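Local coordinates for ABC transporter substrate-binding protein (PDB 3LKV) that probably serves as the substrate-binding protein of an ABC transporter, and holds a phenylalanine in the cleft between its two domains, at residues 149-154 / 201-206. Residues are numbered along the deposited sequence; the frame is centred on the assembly and turned at random.
Sequences PGEANA and IDNTVA. With PHE (phenylalanine), chain B.
Asn203 grips the bound phenylalanine directly: its ND2 donates to the ligand OXT at 2.9 Å, while OD1 accepts from His19 NE2. Beside it, Ile201 lays its CG2 against the ligand amino group and its CD1 against the ring, and Asn153 packs CB against the ligand carboxylate. One shell further out, the buried carboxylate of Glu151 positions Asn203 and Asn153, and Asn153 ND2 in turn holds Ile201 O (3.1 Å). The Glu151 chain, extended beyond CG (chi2 -173°), reaches the start of helix 203-207, where its carboxylate accepts five hydrogen bonds. Glu151 OE1 receives Asn203 N on its syn lone pair (2.9 Å), Asn153 ND2 on the anti one, and Asn203 ND2 from above the carboxylate plane, 3.0 Å away and bent. Glu151 OE2 takes Thr204 N on its syn lone pair and, nearly along the C-O axis, Thr204 OG1 at 2.6 Å. Asp202 is the N-cap of this helix, its OD1 accepting from Val205 N at 2.8 Å. Asp202 OD1 lies only 3.2 Å from Glu151 OE2, yet five donors are consistent with an ionised Glu151. Asn148 ties down Asp202 OD2 and Thr204 OG1. Five pocket residues (Asn153, Ile201, Asp202, Asn203, Ala206) thus cluster where helices 152-167 and 203-207 begin, after adjacent parallel strands 142-147 and 196-199: one cleft wall, consistent with a periplasmic binding protein fold, faced by helix 78-87 of the other lobe.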
loop_
_atom_site.group_PDB
_atom_site.type_symbol
_atom_site.label_atom_id
_atom_site.label_comp_id
_atom_site.label_asym_id
_atom_site.label_seq_id
_atom_site.Cartn_x
_atom_site.Cartn_y
_atom_site.Cartn_z
ATOM N N PRO A 149 1.489 -3.297 32.686
ATOM C CA PRO A 149 2.427 -2.490 33.420
ATOM C C PRO A 149 3.759 -2.373 32.699
ATOM O O PRO A 149 4.504 -1.495 33.047
ATOM C CB PRO A 149 2.570 -3.216 34.759
ATOM C CG PRO A 149 2.283 -4.609 34.466
ATOM C CD PRO A 149 1.237 -4.582 33.351
ATOM N N GLY A 150 4.005 -3.172 31.666
ATOM C CA GLY A 150 5.172 -3.003 30.769
ATOM C C GLY A 150 5.039 -1.847 29.788
ATOM O O GLY A 150 5.996 -1.509 29.132
ATOM N N GLU A 151 3.862 -1.214 29.693
ATOM C CA GLU A 151 3.689 -0.081 28.804
ATOM C C GLU A 151 3.665 1.245 29.560
ATOM O O GLU A 151 2.702 1.553 30.270
ATOM C CB GLU A 151 2.383 -0.222 28.035
ATOM C CG GLU A 151 2.354 -1.293 26.949
ATOM C CD GLU A 151 1.043 -1.232 26.101
ATOM O OE1 GLU A 151 0.548 -0.136 25.690
ATOM O OE2 GLU A 151 0.540 -2.327 25.811
ATOM N N ALA A 152 4.668 2.084 29.331
ATOM C CA ALA A 152 4.774 3.327 30.095
ATOM C C ALA A 152 3.533 4.186 29.868
ATOM O O ALA A 152 3.121 4.954 30.744
ATOM C CB ALA A 152 6.097 4.125 29.763
ATOM N N ASN A 153 2.943 4.094 28.688
ATOM C CA ASN A 153 1.691 4.813 28.476
ATOM C C ASN A 153 0.596 4.396 29.446
ATOM O O ASN A 153 -0.114 5.268 29.974
ATOM C CB ASN A 153 1.136 4.680 27.048
ATOM C CG ASN A 153 1.221 3.325 26.543
ATOM O OD1 ASN A 153 2.333 2.764 26.442
ATOM N ND2 ASN A 153 0.066 2.735 26.209
ATOM N N ALA A 154 0.488 3.080 29.700
ATOM C CA ALA A 154 -0.564 2.585 30.598
ATOM C C ALA A 154 -0.284 3.065 32.024
ATOM O O ALA A 154 -1.201 3.467 32.736
ATOM C CB ALA A 154 -0.678 1.048 30.551
ATOM N N ILE A 201 -6.160 3.690 26.738
ATOM C CA ILE A 201 -5.165 3.816 25.673
ATOM C C ILE A 201 -3.937 2.985 26.033
ATOM O O ILE A 201 -2.888 3.492 26.517
ATOM C CB ILE A 201 -4.853 5.300 25.416
ATOM C CG1 ILE A 201 -6.137 6.015 25.016
ATOM C CG2 ILE A 201 -3.721 5.526 24.316
ATOM C CD1 ILE A 201 -6.860 5.433 23.759
ATOM N N ASP A 202 -4.091 1.701 25.765
ATOM C CA ASP A 202 -3.058 0.716 26.009
ATOM C C ASP A 202 -3.087 -0.210 24.801
ATOM O O ASP A 202 -4.149 -0.671 24.426
ATOM C CB ASP A 202 -3.442 -0.025 27.292
ATOM C CG ASP A 202 -2.624 -1.271 27.583
ATOM O OD1 ASP A 202 -2.506 -2.171 26.695
ATOM O OD2 ASP A 202 -2.140 -1.371 28.775
ATOM N N ASN A 203 -1.918 -0.505 24.234
ATOM C CA ASN A 203 -1.804 -1.346 23.036
ATOM C C ASN A 203 -2.192 -2.810 23.219
ATOM O O ASN A 203 -2.726 -3.438 22.320
ATOM C CB ASN A 203 -0.357 -1.252 22.506
ATOM C CG ASN A 203 0.001 0.170 22.093
ATOM O OD1 ASN A 203 -0.551 0.685 21.091
ATOM N ND2 ASN A 203 0.873 0.833 22.870
ATOM N N THR A 204 -1.933 -3.344 24.404
ATOM C CA THR A 204 -2.308 -4.700 24.754
ATOM C C THR A 204 -3.811 -4.814 24.848
ATOM O O THR A 204 -4.396 -5.743 24.300
ATOM C CB THR A 204 -1.724 -5.118 26.107
ATOM O OG1 THR A 204 -0.312 -4.795 26.159
ATOM C CG2 THR A 204 -1.928 -6.634 26.324
ATOM N N VAL A 205 -4.449 -3.882 25.530
ATOM C CA VAL A 205 -5.925 -3.817 25.526
ATOM C C VAL A 205 -6.481 -3.631 24.120
ATOM O O VAL A 205 -7.336 -4.398 23.691
ATOM C CB VAL A 205 -6.480 -2.703 26.463
ATOM C CG1 VAL A 205 -8.034 -2.547 26.316
ATOM C CG2 VAL A 205 -6.143 -3.030 27.933
ATOM N N ALA A 206 -5.962 -2.638 23.385
ATOM C CA ALA A 206 -6.441 -2.361 22.032
ATOM C C ALA A 206 -6.366 -3.622 21.167
ATOM O O ALA A 206 -7.264 -3.898 20.418
ATOM C CB ALA A 206 -5.670 -1.175 21.365
HETATM N N PHE B . -1.049 6.198 23.020
HETATM C CA PHE B . -0.656 4.735 22.936
HETATM C C PHE B . 0.857 4.608 23.261
HETATM O O PHE B . 1.399 5.572 23.877
HETATM C CB PHE B . -1.034 4.113 21.584
HETATM C CG PHE B . -2.522 3.796 21.459
HETATM C CD1 PHE B . -3.082 2.718 22.167
HETATM C CD2 PHE B . -3.353 4.567 20.676
HETATM C CE1 PHE B . -4.410 2.444 22.093
HETATM C CE2 PHE B . -4.683 4.293 20.586
HETATM C CZ PHE B . -5.241 3.245 21.288
HETATM O OXT PHE B . 1.547 3.602 22.981
#